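PDB 3EB7: insecticidal Delta-Endotoxin Cry8Ea1 from Bacillus Thuringiensis, which is toxic to larvae of the beetle Holotrichia parallela, probably by binding midgut receptors and forming pores in the gut cell membrane. Local coordinates for residues Tyr505-Leu513 / Gly525-Asn533; Leu471-Asn479 / Gly575-Ile583. All coordinates share one frame; numbering follows the deposited sequence.

Interaction 1. Residues Tyr505-Leu513 / Gly525-Asn533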
loop_
_atom_site.group_PDB
_atom_site.type_symbol
_atom_site.label_atom_id
_atom_site.label_comp_id
_atom_site.label_asym_id
_atom_site.label_seq_id
_atom_site.Cartn_x
_atom_site.Cartn_y
_atom_site.Cartn_z
ATOM N N TYR A 505 5.346 -17.678 3.184
ATOM C CA TYR A 505 5.334 -18.290 1.861
ATOM C C TYR A 505 4.003 -18.941 1.519
ATOM O O TYR A 505 3.165 -19.128 2.357
ATOM C CB TYR A 505 6.456 -19.321 1.725
ATOM C CG TYR A 505 6.141 -20.635 2.425
ATOM C CD1 TYR A 505 6.434 -20.806 3.773
ATOM C CD2 TYR A 505 5.515 -21.696 1.737
ATOM C CE1 TYR A 505 6.149 -22.008 4.427
ATOM C CE2 TYR A 505 5.212 -22.890 2.381
ATOM C CZ TYR A 505 5.542 -23.040 3.723
ATOM O OH TYR A 505 5.249 -24.209 4.377
ATOM N N CYS A 506 3.835 -19.277 0.253
ATOM C CA CYS A 506 2.740 -20.098 -0.184
ATOM C C CYS A 506 3.339 -21.048 -1.241
ATOM O O CYS A 506 4.084 -20.589 -2.137
ATOM C CB CYS A 506 1.637 -19.214 -0.766
ATOM S SG CYS A 506 0.277 -20.136 -1.540
ATOM N N SER A 507 3.051 -22.353 -1.140
ATOM C CA SER A 507 3.464 -23.305 -2.204
ATOM C C SER A 507 2.465 -24.418 -2.437
ATOM O O SER A 507 1.706 -24.755 -1.547
ATOM C CB SER A 507 4.811 -23.932 -1.901
ATOM O OG SER A 507 4.753 -24.638 -0.683
ATOM N N SER A 508 2.468 -24.952 -3.660
ATOM C CA SER A 508 1.740 -26.159 -4.025
ATOM C C SER A 508 2.608 -27.418 -3.801
ATOM O O SER A 508 2.150 -28.527 -4.044
ATOM C CB SER A 508 1.318 -26.086 -5.497
ATOM O OG SER A 508 2.453 -25.829 -6.323
ATOM N N VAL A 509 3.850 -27.238 -3.339
ATOM C CA VAL A 509 4.815 -28.336 -3.177
ATOM C C VAL A 509 5.563 -28.239 -1.847
ATOM O O VAL A 509 5.618 -27.158 -1.274
ATOM C CB VAL A 509 5.852 -28.399 -4.347
ATOM C CG1 VAL A 509 5.167 -28.759 -5.621
ATOM C CG2 VAL A 509 6.686 -27.094 -4.465
ATOM N N ASP A 510 6.102 -29.361 -1.353
ATOM C CA ASP A 510 7.029 -29.346 -0.210
ATOM C C ASP A 510 8.417 -29.033 -0.812
ATOM O O ASP A 510 8.652 -29.381 -1.951
ATOM C CB ASP A 510 7.120 -30.700 0.538
ATOM C CG ASP A 510 5.752 -31.337 0.877
ATOM O OD1 ASP A 510 5.636 -32.604 0.740
ATOM O OD2 ASP A 510 4.798 -30.629 1.295
ATOM N N PHE A 511 9.334 -28.417 -0.042
ATOM C CA PHE A 511 10.606 -27.917 -0.572
ATOM C C PHE A 511 11.619 -27.724 0.542
ATOM O O PHE A 511 11.274 -27.536 1.709
ATOM C CB PHE A 511 10.427 -26.563 -1.326
ATOM C CG PHE A 511 9.848 -25.463 -0.476
ATOM C CD1 PHE A 511 10.660 -24.466 0.047
ATOM C CD2 PHE A 511 8.476 -25.457 -0.133
ATOM C CE1 PHE A 511 10.106 -23.467 0.890
ATOM C CE2 PHE A 511 7.940 -24.478 0.677
ATOM C CZ PHE A 511 8.766 -23.489 1.197
ATOM N N ASP A 512 12.886 -27.760 0.153
ATOM C CA ASP A 512 14.002 -27.397 0.998
ATOM C C ASP A 512 14.234 -25.850 0.971
ATOM O O ASP A 512 14.258 -25.241 -0.084
ATOM C CB ASP A 512 15.250 -28.141 0.487
ATOM C CG ASP A 512 15.277 -29.636 0.890
ATOM O OD1 ASP A 512 14.384 -30.099 1.644
ATOM O OD2 ASP A 512 16.233 -30.350 0.475
ATOM N N LEU A 513 14.398 -25.228 2.130
ATOM C CA LEU A 513 14.659 -23.805 2.194
ATOM C C LEU A 513 15.874 -23.560 3.063
ATOM O O LEU A 513 15.979 -24.110 4.130
ATOM C CB LEU A 513 13.452 -23.022 2.756
ATOM C CG LEU A 513 13.573 -21.479 2.755
ATOM C CD1 LEU A 513 12.207 -20.818 2.606
ATOM C CD2 LEU A 513 14.333 -20.927 3.989
ATOM N N GLY A 525 16.005 -26.237 6.194
ATOM C CA GLY A 525 14.924 -27.118 6.592
ATOM C C GLY A 525 14.007 -27.452 5.464
ATOM O O GLY A 525 14.099 -26.860 4.405
ATOM N N ARG A 526 13.108 -28.391 5.709
ATOM C CA ARG A 526 12.087 -28.753 4.762
ATOM C C ARG A 526 10.763 -28.160 5.199
ATOM O O ARG A 526 10.468 -28.122 6.391
ATOM C CB ARG A 526 11.943 -30.270 4.659
ATOM C CG ARG A 526 10.918 -30.670 3.613
ATOM C CD ARG A 526 11.506 -31.760 2.807
ATOM N NE ARG A 526 10.684 -32.159 1.665
ATOM C CZ ARG A 526 11.035 -31.909 0.418
ATOM N NH1 ARG A 526 12.140 -31.220 0.181
ATOM N NH2 ARG A 526 10.275 -32.307 -0.576
ATOM N N PHE A 527 9.965 -27.692 4.231
ATOM C CA PHE A 527 8.684 -27.106 4.542
ATOM C C PHE A 527 7.626 -27.680 3.655
ATOM O O PHE A 527 7.901 -28.131 2.552
ATOM C CB PHE A 527 8.777 -25.572 4.497
ATOM C CG PHE A 527 9.789 -25.037 5.457
ATOM C CD1 PHE A 527 11.125 -24.869 5.058
ATOM C CD2 PHE A 527 9.430 -24.809 6.794
ATOM C CE1 PHE A 527 12.087 -24.438 5.974
ATOM C CE2 PHE A 527 10.374 -24.398 7.711
ATOM C CZ PHE A 527 11.708 -24.206 7.319
ATOM N N ASN A 528 6.411 -27.704 4.167
ATOM C CA ASN A 528 5.335 -28.413 3.511
ATOM C C ASN A 528 4.474 -27.489 2.672
ATOM O O ASN A 528 4.464 -26.279 2.863
ATOM C CB ASN A 528 4.488 -29.147 4.558
ATOM C CG ASN A 528 5.218 -30.352 5.183
ATOM O OD1 ASN A 528 6.047 -30.992 4.546
ATOM N ND2 ASN A 528 4.858 -30.684 6.407
ATOM N N LYS A 529 3.770 -28.076 1.725
ATOM C CA LYS A 529 2.945 -27.332 0.815
ATOM C C LYS A 529 1.748 -26.758 1.570
ATOM O O LYS A 529 1.320 -27.332 2.563
ATOM C CB LYS A 529 2.500 -28.215 -0.354
ATOM C CG LYS A 529 1.476 -29.266 -0.048
ATOM C CD LYS A 529 1.098 -29.978 -1.355
ATOM C CE LYS A 529 -0.286 -30.558 -1.275
ATOM N NZ LYS A 529 -0.937 -30.733 -2.628
ATOM N N SER A 530 1.208 -25.655 1.073
ATOM C CA SER A 530 0.239 -24.868 1.830
ATOM C C SER A 530 -0.982 -24.625 0.967
ATOM O O SER A 530 -1.956 -24.012 1.415
ATOM C CB SER A 530 0.860 -23.521 2.213
ATOM O OG SER A 530 1.009 -22.764 1.032
ATOM N N ALA A 531 -0.913 -25.076 -0.286
ATOM C CA ALA A 531 -1.956 -24.752 -1.243
ATOM C C ALA A 531 -2.116 -25.881 -2.225
ATOM O O ALA A 531 -1.163 -26.602 -2.470
ATOM C CB ALA A 531 -1.622 -23.456 -1.974
ATOM N N PRO A 532 -3.323 -26.027 -2.812
ATOM C CA PRO A 532 -3.406 -27.011 -3.911
ATOM C C PRO A 532 -2.746 -26.466 -5.186
ATOM O O PRO A 532 -2.333 -25.297 -5.226
ATOM C CB PRO A 532 -4.920 -27.218 -4.094
ATOM C CG PRO A 532 -5.536 -25.910 -3.631
ATOM C CD PRO A 532 -4.635 -25.371 -2.545
ATOM N N ASN A 533 -2.626 -27.321 -6.194
ATOM C CA ASN A 533 -2.152 -26.919 -7.512
ATOM C C ASN A 533 -3.286 -26.203 -8.244
ATOM O O ASN A 533 -4.107 -26.847 -8.895
ATOM C CB ASN A 533 -1.762 -28.177 -8.293
ATOM C CG ASN A 533 -0.624 -27.951 -9.271
ATOM O OD1 ASN A 533 0.409 -28.610 -9.172
ATOM N ND2 ASN A 533 -0.801 -27.032 -10.204
#
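Asp512 and Arg526 form a salt bridge across an antiparallel strand pair, with Arg526 NH1 2.9 Å from Asp512 OD1. The oxygen lies in the guanidinium plane, whereas the nitrogen approaches from above the carboxylate, the two planes being 87° apart. With CG anti to the backbone N and a bend at chi2 (134°), the arginine crosses over to the neighbouring strand, so that one face of its guanidinium lies over the backbone N of Phe511. Asn568 binds both partners, its carbonyl accepting from Arg526 NH1 and its amide reaching Asp512 OD2.

Past the end of strand 520-527, side chains share the work with backbone groups. Asp510 OD2 accepts the backbone N of Lys529 at 2.8 Å through its anti lone pair. Tyr505 OH donates a hydrogen bond to Asn528 O at 2.7 Å, in the carbonyl plane; that oxygen lies at the edge of the tyrosine ring. Ser530 OG makes two hydrogen bonds, one accepted from Ser507 N at 3.0 Å and one with Asn543 O, work suited to a small hydroxyl. Ser507 O in turn takes Ser530 N at 2.8 Å and, weakly, Ala531 N.

On either side of the Asp512-Arg526 pair, backbone hydrogen bonds join Phe511 with Phe527 and Leu513 with Gly525. Phe527 CB sits over a face of the Phe511 ring, 3.9 Å from Phe511 CZ. Phe527 CD1 lies 3.8 Å from Leu513 CB; large apolar groups suit this inward face. Phe527 also meets Phe549 with the rings nearly perpendicular. The contact closes the base of the hairpin of strands 511-517 and 520-527, with Phe511 and Leu513 packed on strand 559-567 in the C-terminal beta sandwich.

Interaction 2. Residues Leu471-Asn479 / Gly575-Ile583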
loop_
_atom_site.group_PDB
_atom_site.type_symbol
_atom_site.label_atom_id
_atom_site.label_comp_id
_atom_site.label_asym_id
_atom_site.label_seq_id
_atom_site.Cartn_x
_atom_site.Cartn_y
_atom_site.Cartn_z
ATOM N N LEU A 471 -0.463 -9.192 0.048
ATOM C CA LEU A 471 0.853 -9.043 0.739
ATOM C C LEU A 471 1.307 -7.579 0.878
ATOM O O LEU A 471 2.224 -7.273 1.620
ATOM C CB LEU A 471 1.932 -9.883 0.012
ATOM C CG LEU A 471 1.481 -11.287 -0.455
ATOM C CD1 LEU A 471 2.524 -11.981 -1.342
ATOM C CD2 LEU A 471 1.116 -12.212 0.724
ATOM N N GLY A 472 0.658 -6.684 0.137
ATOM C CA GLY A 472 1.002 -5.274 0.133
ATOM C C GLY A 472 2.105 -4.982 -0.849
ATOM O O GLY A 472 2.730 -3.916 -0.775
ATOM N N GLY A 473 2.318 -5.918 -1.778
ATOM C CA GLY A 473 3.428 -5.866 -2.755
ATOM C C GLY A 473 3.681 -7.234 -3.399
ATOM O O GLY A 473 3.098 -8.208 -2.998
ATOM N N ASP A 474 4.577 -7.308 -4.362
ATOM C CA ASP A 474 4.803 -8.541 -5.092
ATOM C C ASP A 474 5.655 -9.604 -4.365
ATOM O O ASP A 474 6.703 -9.303 -3.778
ATOM C CB ASP A 474 5.450 -8.227 -6.430
ATOM C CG ASP A 474 4.526 -7.449 -7.369
ATOM O OD1 ASP A 474 3.277 -7.663 -7.335
ATOM O OD2 ASP A 474 5.071 -6.620 -8.145
ATOM N N PRO A 475 5.215 -10.861 -4.403
ATOM C CA PRO A 475 6.085 -11.940 -3.909
ATOM C C PRO A 475 7.145 -12.272 -4.991
ATOM O O PRO A 475 6.998 -11.835 -6.138
ATOM C CB PRO A 475 5.122 -13.117 -3.807
ATOM C CG PRO A 475 4.119 -12.871 -4.979
ATOM C CD PRO A 475 3.923 -11.355 -4.942
ATOM N N ILE A 476 8.166 -13.068 -4.646
ATOM C CA ILE A 476 9.034 -13.682 -5.661
ATOM C C ILE A 476 8.573 -15.144 -5.821
ATOM O O ILE A 476 8.321 -15.803 -4.834
ATOM C CB ILE A 476 10.585 -13.549 -5.328
ATOM C CG1 ILE A 476 11.034 -12.079 -5.179
ATOM C CG2 ILE A 476 11.477 -14.224 -6.378
ATOM C CD1 ILE A 476 10.600 -11.205 -6.273
ATOM N N SER A 477 8.456 -15.623 -7.059
ATOM C CA SER A 477 7.927 -16.974 -7.379
ATOM C C SER A 477 9.006 -17.937 -7.882
ATOM O O SER A 477 9.910 -17.520 -8.587
ATOM C CB SER A 477 6.842 -16.889 -8.469
ATOM O OG SER A 477 5.871 -15.904 -8.127
ATOM N N PHE A 478 8.896 -19.223 -7.546
ATOM C CA PHE A 478 9.763 -20.253 -8.140
ATOM C C PHE A 478 8.926 -21.397 -8.679
ATOM O O PHE A 478 8.082 -21.922 -7.972
ATOM C CB PHE A 478 10.789 -20.764 -7.137
ATOM C CG PHE A 478 11.599 -19.670 -6.510
ATOM C CD1 PHE A 478 11.149 -19.018 -5.358
ATOM C CD2 PHE A 478 12.799 -19.264 -7.078
ATOM C CE1 PHE A 478 11.879 -17.962 -4.802
ATOM C CE2 PHE A 478 13.549 -18.215 -6.507
ATOM C CZ PHE A 478 13.089 -17.564 -5.378
ATOM N N ASN A 479 9.126 -21.723 -9.956
ATOM C CA ASN A 479 8.575 -22.932 -10.559
ATOM C C ASN A 479 9.592 -24.075 -10.492
ATOM O O ASN A 479 9.277 -25.206 -10.814
ATOM C CB ASN A 479 8.162 -22.692 -12.015
ATOM C CG ASN A 479 6.922 -21.825 -12.140
ATOM O OD1 ASN A 479 6.928 -20.824 -12.867
ATOM N ND2 ASN A 479 5.851 -22.208 -11.454
ATOM N N GLY A 575 2.539 -26.458 -12.474
ATOM C CA GLY A 575 1.803 -25.781 -11.400
ATOM C C GLY A 575 2.633 -25.770 -10.140
ATOM O O GLY A 575 2.352 -25.029 -9.198
ATOM N N SER A 576 3.680 -26.583 -10.123
ATOM C CA SER A 576 4.608 -26.612 -9.003
ATOM C C SER A 576 5.212 -25.213 -8.793
ATOM O O SER A 576 5.796 -24.649 -9.711
ATOM C CB SER A 576 5.665 -27.671 -9.267
ATOM O OG SER A 576 5.006 -28.923 -9.441
ATOM N N VAL A 577 5.023 -24.646 -7.611
ATOM C CA VAL A 577 5.355 -23.239 -7.388
ATOM C C VAL A 577 5.554 -22.974 -5.892
ATOM O O VAL A 577 4.818 -23.490 -5.048
ATOM C CB VAL A 577 4.257 -22.290 -8.038
ATOM C CG1 VAL A 577 2.929 -22.277 -7.215
ATOM C CG2 VAL A 577 4.786 -20.836 -8.312
ATOM N N VAL A 578 6.604 -22.226 -5.574
ATOM C CA VAL A 578 6.808 -21.606 -4.270
ATOM C C VAL A 578 6.793 -20.064 -4.437
ATOM O O VAL A 578 7.616 -19.508 -5.188
ATOM C CB VAL A 578 8.169 -22.042 -3.678
ATOM C CG1 VAL A 578 8.403 -21.479 -2.266
ATOM C CG2 VAL A 578 8.297 -23.558 -3.673
ATOM N N TYR A 579 5.865 -19.390 -3.755
ATOM C CA TYR A 579 5.900 -17.924 -3.620
ATOM C C TYR A 579 6.537 -17.545 -2.308
ATOM O O TYR A 579 6.140 -18.065 -1.259
ATOM C CB TYR A 579 4.504 -17.337 -3.593
ATOM C CG TYR A 579 3.678 -17.642 -4.782
ATOM C CD1 TYR A 579 2.860 -18.742 -4.777
ATOM C CD2 TYR A 579 3.729 -16.842 -5.935
ATOM C CE1 TYR A 579 2.091 -19.055 -5.837
ATOM C CE2 TYR A 579 2.956 -17.169 -7.051
ATOM C CZ TYR A 579 2.123 -18.278 -6.977
ATOM O OH TYR A 579 1.276 -18.667 -8.019
ATOM N N ILE A 580 7.518 -16.657 -2.345
ATOM C CA ILE A 580 8.110 -16.115 -1.109
ATOM C C ILE A 580 7.718 -14.639 -0.906
ATOM O O ILE A 580 7.942 -13.807 -1.768
ATOM C CB ILE A 580 9.635 -16.318 -1.060
ATOM C CG1 ILE A 580 9.952 -17.818 -1.182
ATOM C CG2 ILE A 580 10.207 -15.731 0.255
ATOM C CD1 ILE A 580 11.438 -18.094 -1.086
ATOM N N ASP A 581 7.076 -14.355 0.213
ATOM C CA ASP A 581 6.532 -13.022 0.496
ATOM C C ASP A 581 7.554 -12.166 1.217
ATOM O O ASP A 581 8.034 -11.180 0.669
ATOM C CB ASP A 581 5.228 -13.108 1.308
ATOM C CG ASP A 581 4.807 -11.745 1.949
ATOM O OD1 ASP A 581 4.191 -11.778 3.024
ATOM O OD2 ASP A 581 5.068 -10.637 1.397
ATOM N N ARG A 582 7.891 -12.545 2.437
ATOM C CA ARG A 582 8.749 -11.721 3.252
ATOM C C ARG A 582 9.535 -12.548 4.250
ATOM O O ARG A 582 9.155 -13.670 4.584
ATOM C CB ARG A 582 7.903 -10.687 4.001
ATOM C CG ARG A 582 6.826 -11.274 4.936
ATOM C CD ARG A 582 6.172 -10.124 5.682
ATOM N NE ARG A 582 4.967 -10.461 6.449
ATOM C CZ ARG A 582 3.732 -10.081 6.118
ATOM N NH1 ARG A 582 2.689 -10.397 6.885
ATOM N NH2 ARG A 582 3.529 -9.398 5.003
ATOM N N ILE A 583 10.618 -11.973 4.741
ATOM C CA ILE A 583 11.341 -12.526 5.876
ATOM C C ILE A 583 11.005 -11.650 7.059
ATOM O O ILE A 583 10.931 -10.430 6.927
ATOM C CB ILE A 583 12.843 -12.413 5.678
ATOM C CG1 ILE A 583 13.315 -13.218 4.474
ATOM C CG2 ILE A 583 13.598 -12.820 6.952
ATOM C CD1 ILE A 583 14.615 -12.610 3.857
HETATM O O HOH W 1 8.345 -9.944 -1.795
HETATM O O HOH W 2 5.338 -9.585 -0.992
#
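Phe478 and Ile580 meet on the apolar side of a short antiparallel pairing, Phe478 CE1 lying 3.7 Å from Ile580 CD1. Ile580 is extended at chi2 (-178°), which carries CD1 out to the ring. The aromatic edge on this side also faces Val578 O, close to the ring plane. Both residues are anchored by backbone bonds: Phe478 N reaches Val578 O at 2.7 Å, and Ile580 N bonds Ile476 O at 2.8 Å. A broad ring and a branched aliphatic chain suit a buried position where the backbone polar groups are already paired.

Asp581 and Leu471 make the other large patch, where strand pairing has given way to a loop. The two side chains run past each other in opposite directions, with Leu471 CB 3.5 Å from Asp581 OD2. The leucine thus shields a buried carboxylate, whose OD1 forms a salt bridge with Arg504 and also lies near Arg582 NH2, well out of that guanidinium plane; the two positive charges probably favour the charged form. OD2 is met by a water at 2.6 Å. A second water bridges the loop to strand 578-588, 2.7 Å from Asp474 O and 2.8 Å from Asp581 O, and so extends the pairing where the backbones diverge.

At the far end Asn479 ND2 gives a nearly straight bond to Ser576 O at 3.0 Å, the carbonyl oxygen lying in its amide plane; an amide serves well here as a substitute for a backbone donor. Strand 476-478 pairs with strand 578-588, which also pairs with strands 448-452 and 498-507, and Phe478 and Ile580 touch Val566 of strand 559-567 in the facing sheet.

Interactions 1 and 2 have centres about 11 Å apart and belong to the same C-terminal domain, the residues of interaction 1 falling in sequence between Asn479 and Gly575. They join where strand 498-507 runs beside strand 578-588: Cys506 O lies 2.7 Å from Tyr579 N, a probable hydrogen bond. Nearby, Ser508 OG is 3.0 Å from Gly575 O, probably tying the turn of interaction 1 to the loop that begins the second segment of interaction 2. Val578 gives the two an apolar meeting point, touching Ser507, Val509 and Phe511. Since both also pack on Val566, they contribute to one core between the two sheets.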